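Local coordinates for protein glycoside Hydrolase (PDB 5TA0) that binds the agarose-derived oligosaccharide neoagarooctaose and, as a family 86 glycoside hydrolase, probably cleaves agarose chains, at residues K47-H52 and K412-W417; P369-K374 and A389-R394; K418-T423 and Y446-N451. All coordinates share one frame; numbering follows the deposited sequence.

Interaction 1 of 3, residues K47-H52 and K412-W417; sequences KFINFH and KFYQLW. With AAL (3,6-anhydro-alpha-L-galactopyranose), chain C; EDO (1,2-ethanediol), chain O.
Tyr414 reaches from helix 411-416 to the backbone of Asn50, its hydroxyl giving a 2.7 Å hydrogen bond from OH to Asn50 O. That oxygen lies in the plane of the phenol ring, but the OH approaches from above the carbonyl plane, 43° out of it, the angle at the carbonyl oxygen being 132°. The ring's flank meets Ile49: the two side chains run past each other in opposite directions, and Ile49 CG2 sits at the ring edge, 3.7 Å from Tyr414 CD2. CG2 is the branch anti to the backbone N; the other, CG1, carries CD1 to Trp417, the side chains crossing at about a right angle with Ile49 CD1 3.8 Å from Trp417 CB. The same methyl lies 4.1 Å from Phe413 CZ. Strand 50-51, short and weakly bonded, is the first strand of the eight-stranded parallel sheet, whose sequential strand order is consistent with a (beta/alpha)8 barrel; helix 411-416 follows that sheet in the chain and packs on it here. The Phe413 ring is sandwiched, with Trp417 CD1 over one face and O1 of an ethanediol, probably from the crystallisation liquor, over the other. O1 also donates to Tyr414 OH, 3.0 Å away. A phenylalanine in place of Tyr414 would probably leave the buried Asn50 O without this hydrogen-bond donor. The side-chain ND2 of Asn50 points elsewhere, to Pro46 O and Ala367 O, and beyond it His52 CE1 comes within 3.4 Å of C6 of the bound anhydrogalactose.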
loop_
_atom_site.group_PDB
_atom_site.type_symbol
_atom_site.label_atom_id
_atom_site.label_comp_id
_atom_site.label_asym_id
_atom_site.label_seq_id
_atom_site.Cartn_x
_atom_site.Cartn_y
_atom_site.Cartn_z
ATOM N N LYS A 47 0.551 1.730 11.082
ATOM C CA LYS A 47 0.521 0.990 9.831
ATOM C C LYS A 47 0.153 1.840 8.619
ATOM O O LYS A 47 0.564 1.511 7.504
ATOM C CB LYS A 47 -0.490 -0.159 9.937
ATOM C CG LYS A 47 -0.296 -1.242 8.909
ATOM C CD LYS A 47 -0.967 -2.519 9.383
ATOM C CE LYS A 47 -2.484 -2.461 9.285
ATOM N NZ LYS A 47 -3.140 -3.775 9.580
ATOM N N PHE A 48 -0.631 2.902 8.831
ATOM C CA PHE A 48 -1.233 3.685 7.744
ATOM C C PHE A 48 -0.854 5.158 7.667
ATOM O O PHE A 48 -0.733 5.696 6.540
ATOM C CB PHE A 48 -2.755 3.583 7.799
ATOM C CG PHE A 48 -3.288 2.221 7.478
ATOM C CD1 PHE A 48 -2.974 1.583 6.279
ATOM C CD2 PHE A 48 -4.117 1.563 8.377
ATOM C CE1 PHE A 48 -3.498 0.329 5.984
ATOM C CE2 PHE A 48 -4.635 0.307 8.080
ATOM C CZ PHE A 48 -4.319 -0.307 6.890
ATOM N N ILE A 49 -0.721 5.837 8.794
ATOM C CA ILE A 49 -0.424 7.291 8.785
ATOM C C ILE A 49 1.059 7.465 9.062
ATOM O O ILE A 49 1.515 7.655 10.190
ATOM C CB ILE A 49 -1.278 8.082 9.764
ATOM C CG1 ILE A 49 -2.766 7.744 9.581
ATOM C CG2 ILE A 49 -0.981 9.578 9.601
ATOM C CD1 ILE A 49 -3.340 7.977 8.199
ATOM N N ASN A 50 1.828 7.377 7.982
ATOM C CA ASN A 50 3.259 7.306 8.067
ATOM C C ASN A 50 3.872 7.897 6.796
ATOM O O ASN A 50 3.137 8.291 5.873
ATOM C CB ASN A 50 3.698 5.862 8.319
ATOM C CG ASN A 50 3.209 4.945 7.227
ATOM O OD1 ASN A 50 3.463 5.227 6.039
ATOM N ND2 ASN A 50 2.496 3.879 7.572
ATOM N N PHE A 51 5.205 7.980 6.741
ATOM C CA PHE A 51 5.902 8.419 5.530
ATOM C C PHE A 51 7.305 7.843 5.484
ATOM O O PHE A 51 7.777 7.206 6.455
ATOM C CB PHE A 51 5.863 9.947 5.331
ATOM C CG PHE A 51 6.749 10.773 6.243
ATOM C CD1 PHE A 51 7.698 11.649 5.720
ATOM C CD2 PHE A 51 6.578 10.761 7.622
ATOM C CE1 PHE A 51 8.444 12.489 6.545
ATOM C CE2 PHE A 51 7.347 11.585 8.446
ATOM C CZ PHE A 51 8.284 12.434 7.913
ATOM N N HIS A 52 7.942 8.028 4.323
ATOM C CA HIS A 52 9.196 7.337 3.985
ATOM C C HIS A 52 10.361 8.163 4.497
ATOM O O HIS A 52 11.049 8.828 3.732
ATOM C CB HIS A 52 9.249 7.129 2.466
ATOM C CG HIS A 52 10.322 6.194 1.997
ATOM N ND1 HIS A 52 11.666 6.392 2.238
ATOM C CD2 HIS A 52 10.236 5.027 1.323
ATOM C CE1 HIS A 52 12.360 5.401 1.706
ATOM N NE2 HIS A 52 11.515 4.580 1.125
ATOM N N LYS A 412 -1.086 18.353 3.760
ATOM C CA LYS A 412 -2.551 18.326 3.814
ATOM C C LYS A 412 -3.096 16.919 4.041
ATOM O O LYS A 412 -4.167 16.771 4.618
ATOM C CB LYS A 412 -3.187 18.961 2.574
ATOM C CG LYS A 412 -3.067 20.475 2.569
ATOM C CD LYS A 412 -3.584 21.081 1.284
ATOM C CE LYS A 412 -3.915 22.556 1.426
ATOM N NZ LYS A 412 -2.789 23.407 1.826
ATOM N N PHE A 413 -2.373 15.885 3.599
ATOM C CA PHE A 413 -2.783 14.506 3.919
ATOM C C PHE A 413 -2.808 14.271 5.435
ATOM O O PHE A 413 -3.761 13.731 5.966
ATOM C CB PHE A 413 -1.835 13.506 3.252
ATOM C CG PHE A 413 -2.083 12.071 3.646
ATOM C CD1 PHE A 413 -3.064 11.310 3.037
ATOM C CD2 PHE A 413 -1.329 11.487 4.644
ATOM C CE1 PHE A 413 -3.296 10.013 3.432
ATOM C CE2 PHE A 413 -1.547 10.171 5.037
ATOM C CZ PHE A 413 -2.529 9.441 4.422
ATOM N N TYR A 414 -1.756 14.704 6.120
ATOM C CA TYR A 414 -1.637 14.471 7.559
ATOM C C TYR A 414 -2.573 15.376 8.358
ATOM O O TYR A 414 -3.043 14.998 9.420
ATOM C CB TYR A 414 -0.156 14.553 8.003
ATOM C CG TYR A 414 0.655 13.557 7.212
ATOM C CD1 TYR A 414 1.313 13.917 6.038
ATOM C CD2 TYR A 414 0.673 12.218 7.575
ATOM C CE1 TYR A 414 1.997 12.976 5.275
ATOM C CE2 TYR A 414 1.352 11.256 6.834
ATOM C CZ TYR A 414 2.010 11.634 5.671
ATOM O OH TYR A 414 2.651 10.712 4.867
ATOM N N GLN A 415 -2.882 16.560 7.816
ATOM C CA GLN A 415 -3.889 17.427 8.389
ATOM C C GLN A 415 -5.277 16.805 8.248
ATOM O O GLN A 415 -6.081 16.798 9.198
ATOM C CB GLN A 415 -3.828 18.824 7.739
ATOM C CG GLN A 415 -2.569 19.563 8.126
ATOM C CD GLN A 415 -2.253 20.778 7.287
ATOM O OE1 GLN A 415 -2.638 20.891 6.131
ATOM N NE2 GLN A 415 -1.489 21.681 7.880
ATOM N N LEU A 416 -5.554 16.224 7.100
ATOM C CA LEU A 416 -6.843 15.593 6.854
ATOM C C LEU A 416 -7.092 14.425 7.807
ATOM O O LEU A 416 -8.197 14.277 8.326
ATOM C CB LEU A 416 -6.932 15.120 5.403
ATOM C CG LEU A 416 -8.160 14.352 4.942
ATOM C CD1 LEU A 416 -9.398 15.225 4.992
ATOM C CD2 LEU A 416 -7.937 13.811 3.543
ATOM N N TRP A 417 -6.060 13.604 8.010
ATOM C CA TRP A 417 -6.181 12.383 8.820
ATOM C C TRP A 417 -5.831 12.601 10.289
ATOM O O TRP A 417 -5.769 11.649 11.067
ATOM C CB TRP A 417 -5.307 11.260 8.201
ATOM C CG TRP A 417 -5.923 10.700 6.952
ATOM C CD1 TRP A 417 -5.768 11.176 5.656
ATOM C CD2 TRP A 417 -6.825 9.586 6.848
ATOM N NE1 TRP A 417 -6.515 10.437 4.796
ATOM C CE2 TRP A 417 -7.176 9.456 5.496
ATOM C CE3 TRP A 417 -7.369 8.682 7.769
ATOM C CZ2 TRP A 417 -8.034 8.444 5.041
ATOM C CZ3 TRP A 417 -8.199 7.680 7.311
ATOM C CH2 TRP A 417 -8.534 7.570 5.979
HETATM C C1 AAL C . 13.602 4.849 -3.942
HETATM C C2 AAL C . 14.595 3.797 -3.406
HETATM C C3 AAL C . 15.302 4.268 -2.147
HETATM C C4 AAL C . 15.901 5.637 -2.385
HETATM C C5 AAL C . 14.651 6.459 -2.417
HETATM C C6 AAL C . 13.886 5.899 -1.261
HETATM O O2 AAL C . 15.606 3.506 -4.377
HETATM O O3 AAL C . 14.311 4.536 -1.149
HETATM O O4 AAL C . 16.686 6.012 -1.234
HETATM O O5 AAL C . 13.910 6.208 -3.614
HETATM C C1 EDO O . 1.660 11.944 1.695
HETATM O O1 EDO O . 0.950 10.967 2.395
HETATM C C2 EDO O . 0.754 12.286 0.539
HETATM O O2 EDO O . 1.170 11.423 -0.515
#

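Interaction 2 of 3, residues P369-K374 and A389-R394; sequences PFAMLK and ARMLRR. With AAL (3,6-anhydro-alpha-L-galactopyranose), chain C.
A single parallel beta bridge pairs Met372 with Arg390: Met372 N donates to Ala389 O at 2.9 Å (171° at the hydrogen), and Met391 N returns a bond to Met372 O. The bridge ties the loop after strand 364-369, the last strand of the parallel barrel sheet, to the chain entering strand 392-394, and the loop lines the glycan pocket. Phe370, at the centre of an inverse gamma turn, has its CG anti to the backbone N (chi1 -170°), which lets ring atom CD2 rest 4.0 Å from Ala389 CB while the far end of the ring reaches the bound anhydrogalactose. Met372 turns its thioether to the same sugar, SD lying 3.9 Å from the sugar's C6. Further along, Leu373 and Leu392 run alongside each other in the same sense, Leu373 CG 4.0 Å from Leu392 CD1, which also meets Lys374 CE at 3.7 Å; the ammonium of Lys374 goes on to Asn64 and Tyr59. Arg390 CD lies 3.1 Å from Lys374 O, which sits at the edge of the guanidinium near its plane; Glu397 and His387 O hold the group. One water bridges the two, donating to Lys374 O at 2.8 Å and accepting from Arg390 NH1 at 3.0 Å.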
loop_
_atom_site.group_PDB
_atom_site.type_symbol
_atom_site.label_atom_id
_atom_site.label_comp_id
_atom_site.label_asym_id
_atom_site.label_seq_id
_atom_site.Cartn_x
_atom_site.Cartn_y
_atom_site.Cartn_z
ATOM N N PRO A 369 2.855 5.662 2.176
ATOM C CA PRO A 369 2.849 6.609 1.051
ATOM C C PRO A 369 4.263 7.043 0.709
ATOM O O PRO A 369 5.087 7.282 1.611
ATOM C CB PRO A 369 2.059 7.782 1.595
ATOM C CG PRO A 369 1.279 7.281 2.744
ATOM C CD PRO A 369 2.068 6.149 3.325
ATOM N N PHE A 370 4.582 7.143 -0.578
ATOM C CA PHE A 370 5.908 7.570 -0.982
ATOM C C PHE A 370 6.006 9.086 -0.930
ATOM O O PHE A 370 5.732 9.805 -1.880
ATOM C CB PHE A 370 6.368 7.012 -2.319
ATOM C CG PHE A 370 7.818 7.288 -2.560
ATOM C CD1 PHE A 370 8.780 6.831 -1.653
ATOM C CD2 PHE A 370 8.230 8.085 -3.619
ATOM C CE1 PHE A 370 10.118 7.100 -1.837
ATOM C CE2 PHE A 370 9.579 8.338 -3.815
ATOM C CZ PHE A 370 10.526 7.866 -2.910
ATOM N N ALA A 371 6.401 9.537 0.239
ATOM C CA ALA A 371 6.690 10.930 0.516
ATOM C C ALA A 371 7.897 10.918 1.433
ATOM O O ALA A 371 7.850 10.270 2.499
ATOM C CB ALA A 371 5.517 11.580 1.209
ATOM N N MET A 372 8.983 11.561 1.014
ATOM C CA MET A 372 10.208 11.664 1.820
ATOM C C MET A 372 10.208 13.008 2.522
ATOM O O MET A 372 9.457 13.910 2.130
ATOM C CB MET A 372 11.412 11.481 0.924
ATOM C CG MET A 372 11.445 10.086 0.295
ATOM S SD MET A 372 12.991 9.653 -0.534
ATOM C CE MET A 372 13.991 9.307 0.911
ATOM N N LEU A 373 11.028 13.192 3.545
ATOM C CA LEU A 373 11.017 14.462 4.259
ATOM C C LEU A 373 11.523 15.608 3.395
ATOM O O LEU A 373 10.848 16.628 3.272
ATOM C CB LEU A 373 11.867 14.366 5.538
ATOM C CG LEU A 373 11.902 15.645 6.393
ATOM C CD1 LEU A 373 10.557 15.900 7.001
ATOM C CD2 LEU A 373 12.960 15.529 7.488
ATOM N N LYS A 374 12.694 15.428 2.809
ATOM C CA LYS A 374 13.411 16.533 2.164
ATOM C C LYS A 374 14.242 16.106 0.969
ATOM O O LYS A 374 14.245 16.773 -0.069
ATOM C CB LYS A 374 14.312 17.236 3.200
ATOM C CG LYS A 374 15.070 18.444 2.641
ATOM C CD LYS A 374 15.917 19.207 3.650
ATOM C CE LYS A 374 15.088 19.855 4.732
ATOM N NZ LYS A 374 15.925 20.604 5.716
ATOM N N ALA A 389 8.764 14.044 -4.606
ATOM C CA ALA A 389 7.863 13.558 -3.530
ATOM C C ALA A 389 8.392 13.922 -2.148
ATOM O O ALA A 389 8.917 13.064 -1.422
ATOM C CB ALA A 389 7.676 12.058 -3.670
ATOM N N ARG A 390 8.285 15.201 -1.807
ATOM C CA ARG A 390 8.822 15.777 -0.574
ATOM C C ARG A 390 7.757 16.387 0.313
ATOM O O ARG A 390 6.881 17.083 -0.165
ATOM C CB ARG A 390 9.844 16.886 -0.881
ATOM C CG ARG A 390 11.122 16.426 -1.544
ATOM C CD ARG A 390 11.958 17.609 -1.948
ATOM N NE ARG A 390 11.250 18.369 -2.980
ATOM C CZ ARG A 390 11.355 19.684 -3.188
ATOM N NH1 ARG A 390 12.198 20.436 -2.504
ATOM N NH2 ARG A 390 10.558 20.229 -4.100
ATOM N N MET A 391 7.877 16.162 1.623
ATOM C CA MET A 391 7.086 16.856 2.629
ATOM C C MET A 391 7.460 18.324 2.801
ATOM O O MET A 391 6.640 19.102 3.289
ATOM C CB MET A 391 7.231 16.176 3.995
ATOM C CG MET A 391 6.710 14.761 4.037
ATOM S SD MET A 391 4.978 14.604 3.536
ATOM C CE MET A 391 4.162 15.789 4.569
ATOM N N LEU A 392 8.683 18.685 2.424
ATOM C CA LEU A 392 9.216 20.044 2.588
ATOM C C LEU A 392 9.722 20.523 1.246
ATOM O O LEU A 392 10.362 19.766 0.509
ATOM C CB LEU A 392 10.404 20.062 3.539
ATOM C CG LEU A 392 10.198 19.607 4.970
ATOM C CD1 LEU A 392 11.557 19.511 5.657
ATOM C CD2 LEU A 392 9.243 20.516 5.698
ATOM N N ARG A 393 9.518 21.816 0.984
ATOM C CA ARG A 393 10.071 22.464 -0.199
ATOM C C ARG A 393 10.584 23.847 0.208
ATOM O O ARG A 393 10.115 24.417 1.184
ATOM C CB ARG A 393 9.036 22.504 -1.315
ATOM C CG ARG A 393 7.694 23.127 -0.980
ATOM C CD ARG A 393 7.658 24.585 -1.394
ATOM N NE ARG A 393 6.424 25.267 -0.995
ATOM C CZ ARG A 393 6.258 26.589 -0.991
ATOM N NH1 ARG A 393 5.084 27.096 -0.626
ATOM N NH2 ARG A 393 7.250 27.405 -1.342
ATOM N N ARG A 394 11.553 24.369 -0.522
ATOM C CA ARG A 394 12.126 25.670 -0.159
ATOM C C ARG A 394 11.132 26.776 -0.485
ATOM O O ARG A 394 10.336 26.666 -1.430
ATOM C CB ARG A 394 13.452 25.870 -0.851
ATOM C CG ARG A 394 14.534 24.951 -0.300
ATOM C CD ARG A 394 15.899 25.260 -0.896
ATOM N NE ARG A 394 17.033 24.515 -0.322
ATOM C CZ ARG A 394 17.820 24.914 0.677
ATOM N NH1 ARG A 394 18.822 24.136 1.075
ATOM N NH2 ARG A 394 17.633 26.060 1.310
HETATM C C1 AAL C . 13.602 4.849 -3.942
HETATM C C2 AAL C . 14.595 3.797 -3.406
HETATM C C3 AAL C . 15.302 4.268 -2.147
HETATM C C4 AAL C . 15.901 5.637 -2.385
HETATM C C5 AAL C . 14.651 6.459 -2.417
HETATM C C6 AAL C . 13.886 5.899 -1.261
HETATM O O2 AAL C . 15.606 3.506 -4.377
HETATM O O3 AAL C . 14.311 4.536 -1.149
HETATM O O4 AAL C . 16.686 6.012 -1.234
HETATM O O5 AAL C . 13.910 6.208 -3.614
HETATM O O HOH W 1 14.712 19.250 -1.259
#

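Interaction 3 of 3, residues K418-T423 and Y446-N451; sequences KDVKGT and YFIINN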
loop_
_atom_site.group_PDB
_atom_site.type_symbol
_atom_site.label_atom_id
_atom_site.label_comp_id
_atom_site.label_asym_id
_atom_site.label_seq_id
_atom_site.Cartn_x
_atom_site.Cartn_y
_atom_site.Cartn_z
ATOM N N LYS A 418 -5.595 13.846 10.709
ATOM C CA LYS A 418 -5.258 14.145 12.107
ATOM C C LYS A 418 -6.362 13.589 13.034
ATOM O O LYS A 418 -7.549 13.669 12.720
ATOM C CB LYS A 418 -5.086 15.660 12.303
ATOM C CG LYS A 418 -4.448 16.059 13.608
ATOM C CD LYS A 418 -4.394 17.569 13.760
ATOM C CE LYS A 418 -3.579 18.017 14.953
ATOM N NZ LYS A 418 -4.201 17.644 16.256
ATOM N N ASP A 419 -5.937 12.971 14.134
ATOM C CA ASP A 419 -6.837 12.476 15.175
ATOM C C ASP A 419 -7.529 11.163 14.850
ATOM O O ASP A 419 -8.037 10.522 15.773
ATOM C CB ASP A 419 -7.916 13.502 15.594
ATOM C CG ASP A 419 -7.364 14.876 15.850
ATOM O OD1 ASP A 419 -6.484 14.986 16.712
ATOM O OD2 ASP A 419 -7.816 15.841 15.181
ATOM N N VAL A 420 -7.628 10.754 13.583
ATOM C CA VAL A 420 -8.463 9.617 13.190
ATOM C C VAL A 420 -7.902 8.353 13.856
ATOM O O VAL A 420 -6.722 8.024 13.687
ATOM C CB VAL A 420 -8.510 9.434 11.663
ATOM C CG1 VAL A 420 -9.225 8.143 11.293
ATOM C CG2 VAL A 420 -9.160 10.639 10.979
ATOM N N LYS A 421 -8.757 7.682 14.632
ATOM C CA LYS A 421 -8.396 6.467 15.350
ATOM C C LYS A 421 -9.701 5.913 15.902
ATOM O O LYS A 421 -10.736 6.577 15.892
ATOM C CB LYS A 421 -7.388 6.716 16.486
ATOM C CG LYS A 421 -7.921 7.575 17.641
ATOM C CD LYS A 421 -6.886 7.827 18.740
ATOM C CE LYS A 421 -5.795 8.760 18.291
ATOM N NZ LYS A 421 -6.240 10.166 18.183
ATOM N N GLY A 422 -9.621 4.689 16.391
ATOM C CA GLY A 422 -10.708 4.100 17.135
ATOM C C GLY A 422 -11.193 2.788 16.563
ATOM O O GLY A 422 -10.548 2.190 15.682
ATOM N N THR A 423 -12.343 2.344 17.066
ATOM C CA THR A 423 -12.930 1.057 16.694
ATOM C C THR A 423 -13.694 1.231 15.388
ATOM O O THR A 423 -14.521 2.157 15.248
ATOM C CB THR A 423 -13.893 0.564 17.796
ATOM O OG1 THR A 423 -13.139 0.346 18.997
ATOM C CG2 THR A 423 -14.617 -0.679 17.391
ATOM N N TYR A 446 -15.156 9.377 13.356
ATOM C CA TYR A 446 -14.513 9.845 12.123
ATOM C C TYR A 446 -15.126 9.070 10.988
ATOM O O TYR A 446 -15.035 7.841 10.947
ATOM C CB TYR A 446 -12.985 9.636 12.179
ATOM C CG TYR A 446 -12.398 10.314 13.367
ATOM C CD1 TYR A 446 -12.150 11.683 13.338
ATOM C CD2 TYR A 446 -12.158 9.616 14.546
ATOM C CE1 TYR A 446 -11.654 12.332 14.442
ATOM C CE2 TYR A 446 -11.652 10.261 15.671
ATOM C CZ TYR A 446 -11.405 11.620 15.597
ATOM O OH TYR A 446 -10.939 12.306 16.696
ATOM N N PHE A 447 -15.790 9.786 10.078
ATOM C CA PHE A 447 -16.485 9.224 8.934
ATOM C C PHE A 447 -15.734 9.684 7.683
ATOM O O PHE A 447 -15.678 10.894 7.394
ATOM C CB PHE A 447 -17.927 9.738 8.958
ATOM C CG PHE A 447 -18.867 9.125 7.953
ATOM C CD1 PHE A 447 -18.638 7.924 7.294
ATOM C CD2 PHE A 447 -20.088 9.779 7.724
ATOM C CE1 PHE A 447 -19.574 7.406 6.411
ATOM C CE2 PHE A 447 -21.027 9.241 6.876
ATOM C CZ PHE A 447 -20.775 8.068 6.233
ATOM N N ILE A 448 -15.086 8.737 7.000
ATOM C CA ILE A 448 -14.207 9.079 5.864
ATOM C C ILE A 448 -14.860 8.632 4.587
ATOM O O ILE A 448 -15.316 7.499 4.478
ATOM C CB ILE A 448 -12.812 8.417 5.983
ATOM C CG1 ILE A 448 -12.176 8.663 7.353
ATOM C CG2 ILE A 448 -11.894 8.901 4.880
ATOM C CD1 ILE A 448 -12.211 7.480 8.289
ATOM N N ILE A 449 -14.915 9.533 3.595
ATOM C CA ILE A 449 -15.557 9.243 2.322
ATOM C C ILE A 449 -14.629 9.708 1.210
ATOM O O ILE A 449 -14.116 10.816 1.277
ATOM C CB ILE A 449 -16.956 9.906 2.189
ATOM C CG1 ILE A 449 -17.773 9.700 3.481
ATOM C CG2 ILE A 449 -17.678 9.402 0.954
ATOM C CD1 ILE A 449 -19.109 10.427 3.506
ATOM N N ASN A 450 -14.438 8.840 0.221
ATOM C CA ASN A 450 -13.513 9.102 -0.893
ATOM C C ASN A 450 -14.204 8.851 -2.225
ATOM O O ASN A 450 -14.929 7.896 -2.400
ATOM C CB ASN A 450 -12.291 8.191 -0.734
ATOM C CG ASN A 450 -11.307 8.308 -1.892
ATOM O OD1 ASN A 450 -11.290 7.489 -2.798
ATOM N ND2 ASN A 450 -10.513 9.353 -1.864
ATOM N N ASN A 451 -13.898 9.729 -3.184
ATOM C CA ASN A 451 -14.498 9.686 -4.507
ATOM C C ASN A 451 -13.497 9.162 -5.533
ATOM O O ASN A 451 -12.458 9.768 -5.721
ATOM C CB ASN A 451 -14.942 11.117 -4.855
ATOM C CG ASN A 451 -15.772 11.196 -6.122
ATOM O OD1 ASN A 451 -16.192 10.180 -6.697
ATOM N ND2 ASN A 451 -16.006 12.453 -6.570
HETATM O O HOH W 2 -9.566 10.989 18.487
#
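Val420 sets its CA over the face of the Tyr446 ring, 3.9 Å from the centroid and 10° off the normal, a CH-pi contact made by the backbone. The valine's two methyls divide the work: CG2, anti to the carbonyl carbon, lies 3.9 Å from Tyr446 CD1, and CG1, anti to the backbone N (chi1 172°), reaches Ile448 CD1 at 4.3 Å. At the phenol end, Asp419 CB is 3.4 Å from Tyr446 OH. No direct hydrogen bond joins the segments; a water does so instead, accepting from Tyr446 OH at 2.6 Å and donating to Asp419 O at 3.1 Å. Lys421 NZ curls back to the same carbonyl, 3.0 Å from Asp419 O, so that oxygen takes two donors. Lys421 O, 3.6 Å from Tyr446 CD2, is buried without a hydrogen-bonding partner in the model. Behind this shell, Arg476 binds both the carboxylate of Asp419 and Lys418 O, while Arg45 takes Val420 O. The loop links helix 411-416 to strand 423-429 and packs against strand 444-451, which lies between strands 434-441 and 508-514 in the large mixed sheet; Val420 and Tyr446 also touch Val510 and Cys512 of 508-514.

In the fold
Interactions 1 and 2 lie about 12 Å apart, centre to centre, and meet where the first and last strands of the parallel barrel sheet, 50-51 and 364-369, come together: His52 N is 2.9 Å from Ala371 O, a probable hydrogen bond, and Tyr414 CE1 packs on Met391 CE. Both touch the same sugar unit. Along the chain, both segments of interaction 2 fall between those of interaction 1. Interaction 3 comes later, its first segment continuing directly from 412-417; its centre is also about 12 Å from that of interaction 1, with Trp417 against Ile448, but about 23 Å from interaction 2. The series thus runs from the glycan pocket through the barrel seam to the large mixed sheet.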